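Local coordinates for protein acetyltransferase-like, GNAT family (Bacteroides thetaiotaomicron, PDB 3EY5) that probably transfers an acetyl group from acetyl-coenzyme A to an amine substrate that is not established, at residues I10-V15 and H39-T44; G48-N53 and T66-D71; E72-E77 and L102-V107. All blocks are in the same frame, centred on the assembly; numbering follows the deposited sequence. Where two conformers were deposited one is given.

Contacts 1, 2 and 3 follow one another along the chain, each closing before the next opens. Contact 1 sets the loop after strand 6-9 against helix 37-46; contact 2 pairs the hairpin strands 50-57 and 60-69; contact 3 pairs strands 74-81 and 106-110. The last four strands are successive neighbours in one mixed sheet, so contacts 2 and 3 lie close, centres about 9 Å apart, joined by Trp68 NE1 bonding to Glu77 OE1. Contact 1 sits about 12 Å from contact 2, centre to centre, and meets it through Ile10 N with Asn52 O and Thr44 OG1 with Asn52 ND2. The loop and helix 37-46 are thus packed beside the GNAT sheet.

Contact 1: I10-V15 and H39-T44; sequences ITTSDV and HLREYT
The loop joining strand 6-9 to helix 15-28 meets the side of helix 37-46 where Thr12 and Thr44 face each other's segments in this GNAT-type fold. Thr44 OG1 is anti to the carbonyl carbon, beside the backbone N (chi1 -66°), which leaves the methyl CG2 anti to the N and 3.5 Å from Ile10 O, with the backbone of Thr11 and Thr12 slightly farther off. The hydroxyl turns back into the helix: Thr44 OG1 gives a 2.9 Å bond to Leu40 O, which Thr44 N reaches from the opposite face of the carbonyl plane, and OG1 also bonds Asn52 ND2 on strand 50-57. At the outer side the Arg41 chain bends at chi3 (67°), and Thr12 comes over one face of the guanidinium, with CB 3.5 Å from Arg41 NH2 and the methyl CG2 above the centre. This is packing alone; the polar partner of Thr12 OG1 is Asp45. Within the loop the Asp14 carboxylate adds a brace, a straight 2.9 Å bond from Thr11 N to Asp14 OD2. The bond from Asp14 N to Thr11 O, also 2.9 Å, is that of a type I beta turn, running from Thr11 to Asp14 and leading from the first strand into the first helix.

Contact 2: G48-N53 and T66-D71; sequences GNFHNN and TYWDFD
Phe50 and Trp68 make the tight side of this strand pair. Phe50 CB stands 4.0 Å from the centroid of the Trp68 six-membered ring, close to its normal, a CH-pi contact. Phe50 CG is anti to its backbone N (chi1 175°), and the ring that follows reaches the indole through CD1, 3.4 Å from Trp68 CE2. The two rings are oblique, planes 55° apart. On the same side of the sheet Phe50 CZ touches Thr66 CB, and Trp68 NE1 is bonded to Glu77 on the next strand. Residues 50-53 and 66-69 belong to the antiparallel hairpin of strands 50-57 and 60-69 within the GNAT sheet. His51 and Tyr67 are its hydrogen-bonded pair, with His51 N 2.8 Å from Tyr67 O and Tyr67 N 2.9 Å from His51 O; Phe50-Trp68 and Asn52-Thr66 are non-hydrogen-bonded pairs. The other face is the more open, water-bearing side, where His51 is partly exposed. There the His51 and Tyr67 rings, near parallel, are slid apart until they barely overlap, and the CH-pi contact comes from His51 CB, 3.8 Å from the Tyr67 centroid. A water bridges Asn53 OD1, to which it donates, and Tyr67 OH. Toward the partly exposed end, Asp69 N still bonds Asn49 O at 2.9 Å, but the link is loose beside it: Asn49 ND2 reaches Asp69 O only weakly, at 3.4 Å.

Contact 3: E72-E77 and L102-V107; sequences EFYYVE and LKRPIV
The Tyr74 ring carries Leu102 over one face: CD2 stands 4.0 Å from the ring centroid and 6° off the normal, a CH-pi contact over the centre. A water lies at the ring edge, in its plane, and links Tyr74 OH to Lys103 N, from which it accepts. Obliquely to the ring comes Arg104, whose CB and CG both approach Tyr74 CE2 at 3.7 Å; the guanidinium plane is turned 45° from the ring. Tyr74 CG sits anti to its carbonyl carbon, beside the backbone N (chi1 -62°), which puts it on the side of Leu102. An alanine at Tyr74 would probably leave Leu102 CD2 and the aliphatic part of Arg104 without the surface they pack on, and the water without its hydroxyl partner.

The Phe73 ring meets Val107 obliquely, CD1 to CG2 3.6 Å, and also meets the Phe70 ring, while the Phe73 side chain touches Ile168 of helix 161-176. Tyr75 and Val107 point to the sheet face opposite Tyr74 and Ile106, and the Tyr75 hydroxyl bonds that of Tyr177.

The backbones run parallel. Tyr74 N bonds Pro105 O at 2.8 Å and Tyr74 O accepts from Val107 N, so Tyr74 uses both its N-H and its carbonyl toward the second strand; Val76 N to Val107 O continues the pairing. The two strands are the ends of a beta-alpha-beta unit, strand 74-81, helix 90-101 and strand 106-110, and Leu102 is the first residue to leave helical geometry after that helix.

Chemically, the contact combines nearly straight main-chain bonds with mainly apolar side-chain packing, and its side-chain polar link, at Tyr74 OH, runs through water, which is consistent with the backbone pairing setting the register while the side chains add close packing.

Contact 1: I10-V15 and H39-T44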
loop_
_atom_site.group_PDB
_atom_site.type_symbol
_atom_site.label_atom_id
_atom_site.label_comp_id
_atom_site.label_asym_id
_atom_site.label_seq_id
_atom_site.Cartn_x
_atom_site.Cartn_y
_atom_site.Cartn_z
ATOM N N ILE A 10 12.612 4.702 5.803
ATOM C CA ILE A 10 13.806 4.756 5.009
ATOM C C ILE A 10 13.831 6.044 4.228
ATOM O O ILE A 10 12.789 6.582 3.856
ATOM C CB ILE A 10 13.932 3.459 4.151
ATOM C CG1 ILE A 10 15.329 2.911 4.216
ATOM C CG2 ILE A 10 13.335 3.538 2.728
ATOM C CD1 ILE A 10 15.446 1.909 5.330
ATOM N N THR A 11 15.032 6.582 4.062
ATOM C CA THR A 11 15.248 7.694 3.147
ATOM C C THR A 11 16.110 7.210 1.966
ATOM O O THR A 11 16.703 6.139 2.009
ATOM C CB THR A 11 15.834 8.975 3.860
ATOM O OG1 THR A 11 16.706 8.605 4.940
ATOM C CG2 THR A 11 14.696 9.839 4.419
ATOM N N THR A 12 16.153 7.987 0.903
ATOM C CA THR A 12 17.065 7.704 -0.166
ATOM C C THR A 12 18.529 7.882 0.315
ATOM O O THR A 12 19.467 7.555 -0.422
ATOM C CB THR A 12 16.824 8.675 -1.312
ATOM O OG1 THR A 12 17.111 10.011 -0.852
ATOM C CG2 THR A 12 15.399 8.601 -1.788
ATOM N N SER A 13 18.702 8.410 1.537
ATOM C CA SER A 13 19.998 8.464 2.232
ATOM C C SER A 13 20.482 7.073 2.622
ATOM O O SER A 13 21.685 6.855 2.823
ATOM C CB SER A 13 19.904 9.338 3.492
ATOM O OG SER A 13 19.591 10.689 3.167
ATOM N N ASP A 14 19.537 6.138 2.734
ATOM C CA ASP A 14 19.840 4.751 3.025
ATOM C C ASP A 14 19.981 4.023 1.708
ATOM O O ASP A 14 19.111 3.243 1.315
ATOM C CB ASP A 14 18.714 4.160 3.851
ATOM C CG ASP A 14 18.478 4.930 5.109
ATOM O OD1 ASP A 14 19.471 5.151 5.836
ATOM O OD2 ASP A 14 17.320 5.332 5.370
ATOM N N VAL A 15 21.094 4.294 1.028
ATOM C CA VAL A 15 21.359 3.800 -0.319
ATOM C C VAL A 15 20.971 2.332 -0.542
ATOM O O VAL A 15 20.138 2.050 -1.421
ATOM C CB VAL A 15 22.822 4.129 -0.761
ATOM C CG1 VAL A 15 23.464 2.997 -1.561
ATOM C CG2 VAL A 15 22.855 5.434 -1.548
ATOM N N HIS A 39 10.127 10.760 -8.965
ATOM C CA HIS A 39 9.087 11.343 -8.097
ATOM C C HIS A 39 8.961 10.597 -6.776
ATOM O O HIS A 39 8.707 11.184 -5.708
ATOM C CB HIS A 39 7.727 11.277 -8.776
ATOM C CG HIS A 39 7.569 12.212 -9.928
ATOM N ND1 HIS A 39 8.574 13.053 -10.356
ATOM C CD2 HIS A 39 6.520 12.427 -10.756
ATOM C CE1 HIS A 39 8.148 13.752 -11.394
ATOM N NE2 HIS A 39 6.905 13.388 -11.657
ATOM N N LEU A 40 9.063 9.278 -6.869
ATOM C CA LEU A 40 8.991 8.437 -5.696
ATOM C C LEU A 40 10.140 8.793 -4.731
ATOM O O LEU A 40 9.961 8.840 -3.517
ATOM C CB LEU A 40 9.055 6.995 -6.133
ATOM C CG LEU A 40 9.420 6.035 -5.027
ATOM C CD1 LEU A 40 8.295 5.972 -3.962
ATOM C CD2 LEU A 40 9.739 4.663 -5.645
ATOM N N ARG A 41 11.316 9.039 -5.290
ATOM C CA ARG A 41 12.441 9.549 -4.500
ATOM C C ARG A 41 12.086 10.857 -3.790
ATOM O O ARG A 41 12.320 11.001 -2.579
ATOM C CB ARG A 41 13.672 9.731 -5.381
ATOM C CG ARG A 41 14.254 8.407 -5.871
ATOM C CD ARG A 41 15.555 8.629 -6.627
ATOM N NE ARG A 41 16.630 9.112 -5.754
ATOM C CZ ARG A 41 17.564 8.332 -5.207
ATOM N NH1 ARG A 41 17.570 7.017 -5.446
ATOM N NH2 ARG A 41 18.496 8.874 -4.428
ATOM N N GLU A 42 11.489 11.781 -4.539
ATOM C CA GLU A 42 11.081 13.071 -4.016
ATOM C C GLU A 42 10.035 12.966 -2.881
ATOM O O GLU A 42 10.164 13.647 -1.865
ATOM C CB GLU A 42 10.588 13.957 -5.161
ATOM C CG GLU A 42 11.718 14.292 -6.188
ATOM C CD GLU A 42 11.241 14.875 -7.544
ATOM O OE1 GLU A 42 10.042 15.183 -7.738
ATOM O OE2 GLU A 42 12.103 15.038 -8.433
ATOM N N TYR A 43 9.026 12.104 -3.051
ATOM C CA TYR A 43 7.995 11.888 -2.029
ATOM C C TYR A 43 8.640 11.319 -0.765
ATOM O O TYR A 43 8.360 11.758 0.351
ATOM C CB TYR A 43 6.898 10.927 -2.550
ATOM C CG TYR A 43 5.805 11.570 -3.407
ATOM C CD1 TYR A 43 4.474 11.604 -2.977
ATOM C CD2 TYR A 43 6.102 12.156 -4.643
ATOM C CE1 TYR A 43 3.469 12.220 -3.768
ATOM C CE2 TYR A 43 5.106 12.751 -5.443
ATOM C CZ TYR A 43 3.804 12.778 -5.007
ATOM O OH TYR A 43 2.838 13.376 -5.790
ATOM N N THR A 44 9.503 10.332 -0.955
ATOM C CA THR A 44 10.188 9.690 0.159
ATOM C C THR A 44 10.864 10.712 1.119
ATOM O O THR A 44 10.524 10.771 2.306
ATOM C CB THR A 44 11.176 8.613 -0.349
ATOM O OG1 THR A 44 10.440 7.541 -0.959
ATOM C CG2 THR A 44 12.024 8.066 0.792
#

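Contact 2: G48-N53 and T66-D71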
loop_
_atom_site.group_PDB
_atom_site.type_symbol
_atom_site.label_atom_id
_atom_site.label_comp_id
_atom_site.label_asym_id
_atom_site.label_seq_id
_atom_site.Cartn_x
_atom_site.Cartn_y
_atom_site.Cartn_z
ATOM N N GLY A 48 6.321 14.696 4.295
ATOM C CA GLY A 48 6.368 14.324 5.717
ATOM C C GLY A 48 5.331 13.325 6.174
ATOM O O GLY A 48 5.615 12.494 7.039
ATOM N N ASN A 49 4.134 13.398 5.594
ATOM C CA ASN A 49 3.110 12.400 5.851
ATOM C C ASN A 49 3.148 11.201 4.849
ATOM O O ASN A 49 2.234 10.403 4.827
ATOM C CB ASN A 49 1.745 13.078 5.835
ATOM C CG ASN A 49 1.332 13.493 4.440
ATOM O OD1 ASN A 49 2.145 13.994 3.664
ATOM N ND2 ASN A 49 0.073 13.266 4.099
ATOM N N PHE A 50 4.206 11.089 4.041
ATOM C CA PHE A 50 4.439 9.911 3.211
ATOM C C PHE A 50 5.579 9.114 3.837
ATOM O O PHE A 50 6.638 9.663 4.172
ATOM C CB PHE A 50 4.745 10.280 1.718
ATOM C CG PHE A 50 5.124 9.075 0.852
ATOM C CD1 PHE A 50 4.162 8.133 0.491
ATOM C CD2 PHE A 50 6.450 8.856 0.460
ATOM C CE1 PHE A 50 4.502 6.986 -0.267
ATOM C CE2 PHE A 50 6.808 7.709 -0.295
ATOM C CZ PHE A 50 5.826 6.782 -0.657
ATOM N N HIS A 51 5.387 7.815 3.985
ATOM C CA HIS A 51 6.371 7.018 4.688
ATOM C C HIS A 51 6.759 5.793 3.874
ATOM O O HIS A 51 5.912 4.944 3.548
ATOM C CB HIS A 51 5.833 6.570 6.044
ATOM C CG HIS A 51 5.441 7.698 6.946
ATOM N ND1 HIS A 51 6.327 8.296 7.817
ATOM C CD2 HIS A 51 4.262 8.345 7.108
ATOM C CE1 HIS A 51 5.711 9.257 8.485
ATOM N NE2 HIS A 51 4.460 9.312 8.066
ATOM N N ASN A 52 8.045 5.719 3.557
ATOM C CA ASN A 52 8.615 4.576 2.857
ATOM C C ASN A 52 9.359 3.688 3.858
ATOM O O ASN A 52 10.253 4.162 4.558
ATOM C CB ASN A 52 9.569 5.094 1.766
ATOM C CG ASN A 52 9.819 4.080 0.669
ATOM O OD1 ASN A 52 9.708 2.855 0.884
ATOM N ND2 ASN A 52 10.146 4.588 -0.543
ATOM N N ASN A 53 8.974 2.417 3.954
ATOM C CA ASN A 53 9.542 1.542 4.965
ATOM C C ASN A 53 10.022 0.224 4.425
ATOM O O ASN A 53 9.345 -0.397 3.600
ATOM C CB ASN A 53 8.540 1.235 6.091
ATOM C CG ASN A 53 7.866 2.468 6.636
ATOM O OD1 ASN A 53 8.217 2.955 7.716
ATOM N ND2 ASN A 53 6.843 2.966 5.906
ATOM N N THR A 66 4.808 1.171 1.729
ATOM C CA THR A 66 4.741 2.615 1.715
ATOM C C THR A 66 3.331 2.943 2.155
ATOM O O THR A 66 2.380 2.210 1.826
ATOM C CB THR A 66 4.971 3.180 0.256
ATOM O OG1 THR A 66 3.967 2.669 -0.633
ATOM C CG2 THR A 66 6.256 2.731 -0.249
ATOM N N TYR A 67 3.202 3.993 2.945
ATOM C CA TYR A 67 1.908 4.402 3.397
ATOM C C TYR A 67 1.865 5.901 3.657
ATOM O O TYR A 67 2.891 6.577 3.855
ATOM C CB TYR A 67 1.478 3.585 4.639
ATOM C CG TYR A 67 2.252 3.922 5.882
ATOM C CD1 TYR A 67 1.906 5.022 6.652
ATOM C CD2 TYR A 67 3.360 3.151 6.278
ATOM C CE1 TYR A 67 2.615 5.358 7.783
ATOM C CE2 TYR A 67 4.096 3.485 7.442
ATOM C CZ TYR A 67 3.715 4.598 8.166
ATOM O OH TYR A 67 4.388 4.955 9.294
ATOM N N TRP A 68 0.646 6.413 3.656
ATOM C CA TRP A 68 0.387 7.783 4.003
ATOM C C TRP A 68 -0.326 7.849 5.345
ATOM O O TRP A 68 -1.221 7.046 5.661
ATOM C CB TRP A 68 -0.505 8.431 2.968
ATOM C CG TRP A 68 0.078 8.474 1.619
ATOM C CD1 TRP A 68 0.231 7.410 0.760
ATOM C CD2 TRP A 68 0.586 9.627 0.938
ATOM N NE1 TRP A 68 0.806 7.822 -0.396
ATOM C CE2 TRP A 68 1.037 9.184 -0.326
ATOM C CE3 TRP A 68 0.727 10.992 1.283
ATOM C CZ2 TRP A 68 1.584 10.054 -1.273
ATOM C CZ3 TRP A 68 1.289 11.870 0.341
ATOM C CH2 TRP A 68 1.708 11.396 -0.920
ATOM N N ASP A 69 0.059 8.876 6.087
ATOM C CA ASP A 69 -0.514 9.227 7.365
ATOM C C ASP A 69 -1.548 10.350 7.118
ATOM O O ASP A 69 -1.178 11.435 6.680
ATOM C CB ASP A 69 0.650 9.680 8.244
ATOM C CG ASP A 69 0.208 10.343 9.552
ATOM O OD1 ASP A 69 -0.956 10.135 10.019
ATOM O OD2 ASP A 69 1.061 11.077 10.132
ATOM N N PHE A 70 -2.830 10.080 7.380
ATOM C CA PHE A 70 -3.921 11.063 7.227
ATOM C C PHE A 70 -4.651 11.363 8.541
ATOM O O PHE A 70 -5.858 11.628 8.546
ATOM C CB PHE A 70 -4.975 10.605 6.204
ATOM C CG PHE A 70 -4.504 10.608 4.782
ATOM C CD1 PHE A 70 -4.258 9.416 4.118
ATOM C CD2 PHE A 70 -4.318 11.802 4.088
ATOM C CE1 PHE A 70 -3.838 9.415 2.786
ATOM C CE2 PHE A 70 -3.884 11.800 2.762
ATOM C CZ PHE A 70 -3.641 10.596 2.119
ATOM N N ASP A 71 -3.923 11.322 9.656
ATOM C CA ASP A 71 -4.424 11.743 10.986
ATOM C C ASP A 71 -5.564 10.875 11.499
ATOM O O ASP A 71 -5.488 10.369 12.600
ATOM C CB ASP A 71 -4.825 13.229 11.042
ATOM C CG ASP A 71 -3.895 14.121 10.245
ATOM O OD1 ASP A 71 -2.709 14.249 10.631
ATOM O OD2 ASP A 71 -4.370 14.695 9.232
HETATM O O HOH W 1 7.013 4.822 9.430
#

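Contact 3: E72-E77 and L102-V107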
loop_
_atom_site.group_PDB
_atom_site.type_symbol
_atom_site.label_atom_id
_atom_site.label_comp_id
_atom_site.label_asym_id
_atom_site.label_seq_id
_atom_site.Cartn_x
_atom_site.Cartn_y
_atom_site.Cartn_z
ATOM N N GLU A 72 -6.624 10.715 10.719
ATOM C CA GLU A 72 -7.694 9.800 11.096
ATOM C C GLU A 72 -7.354 8.337 10.801
ATOM O O GLU A 72 -7.796 7.450 11.527
ATOM C CB GLU A 72 -9.004 10.157 10.381
ATOM C CG GLU A 72 -9.501 11.562 10.661
ATOM C CD GLU A 72 -9.226 12.525 9.521
ATOM O OE1 GLU A 72 -8.602 12.111 8.514
ATOM O OE2 GLU A 72 -9.652 13.698 9.632
ATOM N N PHE A 73 -6.587 8.102 9.731
ATOM C CA PHE A 73 -6.337 6.748 9.184
ATOM C C PHE A 73 -5.026 6.760 8.414
ATOM O O PHE A 73 -4.497 7.854 8.097
ATOM C CB PHE A 73 -7.461 6.285 8.239
ATOM C CG PHE A 73 -7.585 7.128 7.000
ATOM C CD1 PHE A 73 -7.048 6.706 5.791
ATOM C CD2 PHE A 73 -8.258 8.324 7.032
ATOM C CE1 PHE A 73 -7.155 7.487 4.653
ATOM C CE2 PHE A 73 -8.353 9.128 5.884
ATOM C CZ PHE A 73 -7.811 8.706 4.699
ATOM N N TYR A 74 -4.552 5.540 8.094
ATOM C CA TYR A 74 -3.410 5.286 7.247
ATOM C C TYR A 74 -3.830 4.625 5.912
ATOM O O TYR A 74 -4.704 3.725 5.883
ATOM C CB TYR A 74 -2.432 4.336 7.959
ATOM C CG TYR A 74 -1.836 4.865 9.248
ATOM C CD1 TYR A 74 -0.932 5.929 9.247
ATOM C CD2 TYR A 74 -2.169 4.288 10.466
ATOM C CE1 TYR A 74 -0.375 6.418 10.458
ATOM C CE2 TYR A 74 -1.616 4.749 11.681
ATOM C CZ TYR A 74 -0.724 5.806 11.664
ATOM O OH TYR A 74 -0.213 6.244 12.860
ATOM N N TYR A 75 -3.183 5.065 4.828
ATOM C CA TYR A 75 -3.440 4.517 3.495
ATOM C C TYR A 75 -2.208 3.782 3.016
ATOM O O TYR A 75 -1.117 4.388 2.937
ATOM C CB TYR A 75 -3.758 5.624 2.486
ATOM C CG TYR A 75 -3.859 5.091 1.084
ATOM C CD1 TYR A 75 -4.837 4.131 0.749
ATOM C CD2 TYR A 75 -2.975 5.517 0.086
ATOM C CE1 TYR A 75 -4.925 3.624 -0.532
ATOM C CE2 TYR A 75 -3.068 5.015 -1.218
ATOM C CZ TYR A 75 -4.042 4.058 -1.500
ATOM O OH TYR A 75 -4.186 3.559 -2.780
ATOM N N VAL A 76 -2.355 2.488 2.739
ATOM C CA VAL A 76 -1.224 1.703 2.272
ATOM C C VAL A 76 -1.134 1.825 0.735
ATOM O O VAL A 76 -2.050 1.394 -0.012
ATOM C CB VAL A 76 -1.263 0.219 2.746
ATOM C CG1 VAL A 76 -0.192 -0.572 2.019
ATOM C CG2 VAL A 76 -1.052 0.126 4.295
ATOM N N GLU A 77 -0.064 2.451 0.255
ATOM C CA GLU A 77 0.052 2.675 -1.190
ATOM C C GLU A 77 0.643 1.432 -1.878
ATOM O O GLU A 77 -0.019 0.810 -2.723
ATOM C CB GLU A 77 0.843 3.961 -1.494
ATOM C CG GLU A 77 0.444 4.617 -2.804
ATOM C CD GLU A 77 1.395 5.728 -3.235
ATOM O OE1 GLU A 77 2.060 6.308 -2.375
ATOM O OE2 GLU A 77 1.494 6.020 -4.442
ATOM N N LEU A 102 0.808 -0.023 12.950
ATOM C CA LEU A 102 -0.156 1.026 12.611
ATOM C C LEU A 102 -1.469 0.733 13.353
ATOM O O LEU A 102 -2.129 -0.293 13.110
ATOM C CB LEU A 102 -0.391 1.105 11.087
ATOM C CG LEU A 102 0.798 1.298 10.130
ATOM C CD1 LEU A 102 0.340 1.314 8.721
ATOM C CD2 LEU A 102 1.593 2.572 10.406
ATOM N N LYS A 103 -1.828 1.599 14.290
ATOM C CA LYS A 103 -2.954 1.319 15.158
ATOM C C LYS A 103 -4.238 2.041 14.728
ATOM O O LYS A 103 -5.335 1.485 14.855
ATOM C CB LYS A 103 -2.579 1.634 16.612
ATOM C CG LYS A 103 -1.852 0.482 17.305
ATOM C CD LYS A 103 -2.898 -0.502 17.789
ATOM C CE LYS A 103 -2.457 -1.908 17.613
ATOM N NZ LYS A 103 -3.677 -2.721 17.488
ATOM N N ARG A 104 -4.113 3.247 14.176
ATOM C CA ARG A 104 -5.287 3.898 13.559
ATOM C C ARG A 104 -5.792 3.038 12.378
ATOM O O ARG A 104 -5.052 2.183 11.904
ATOM C CB ARG A 104 -4.972 5.328 13.123
ATOM C CG ARG A 104 -4.117 6.115 14.118
ATOM C CD ARG A 104 -3.988 7.562 13.678
ATOM N NE ARG A 104 -3.049 8.306 14.515
ATOM C CZ ARG A 104 -3.369 8.830 15.707
ATOM N NH1 ARG A 104 -2.463 9.487 16.413
ATOM N NH2 ARG A 104 -4.595 8.693 16.209
ATOM N N PRO A 105 -7.049 3.240 11.922
ATOM C CA PRO A 105 -7.562 2.424 10.786
ATOM C C PRO A 105 -6.643 2.440 9.540
ATOM O O PRO A 105 -5.929 3.424 9.265
ATOM C CB PRO A 105 -8.908 3.058 10.469
ATOM C CG PRO A 105 -9.335 3.772 11.824
ATOM C CD PRO A 105 -8.030 4.266 12.365
ATOM N N ILE A 106 -6.606 1.318 8.844
ATOM C CA ILE A 106 -5.670 1.141 7.721
ATOM C C ILE A 106 -6.532 0.928 6.501
ATOM O O ILE A 106 -7.422 0.073 6.516
ATOM C CB ILE A 106 -4.787 -0.087 7.883
ATOM C CG1 ILE A 106 -3.982 -0.024 9.185
ATOM C CG2 ILE A 106 -3.830 -0.248 6.643
ATOM C CD1 ILE A 106 -3.225 -1.295 9.439
ATOM N N VAL A 107 -6.272 1.719 5.471
ATOM C CA VAL A 107 -6.996 1.590 4.220
ATOM C C VAL A 107 -6.015 1.123 3.156
ATOM O O VAL A 107 -4.895 1.638 3.065
ATOM C CB VAL A 107 -7.663 2.922 3.792
ATOM C CG1 VAL A 107 -8.466 2.738 2.489
ATOM C CG2 VAL A 107 -8.568 3.511 4.955
HETATM O O HOH W 2 -0.955 4.371 14.808
#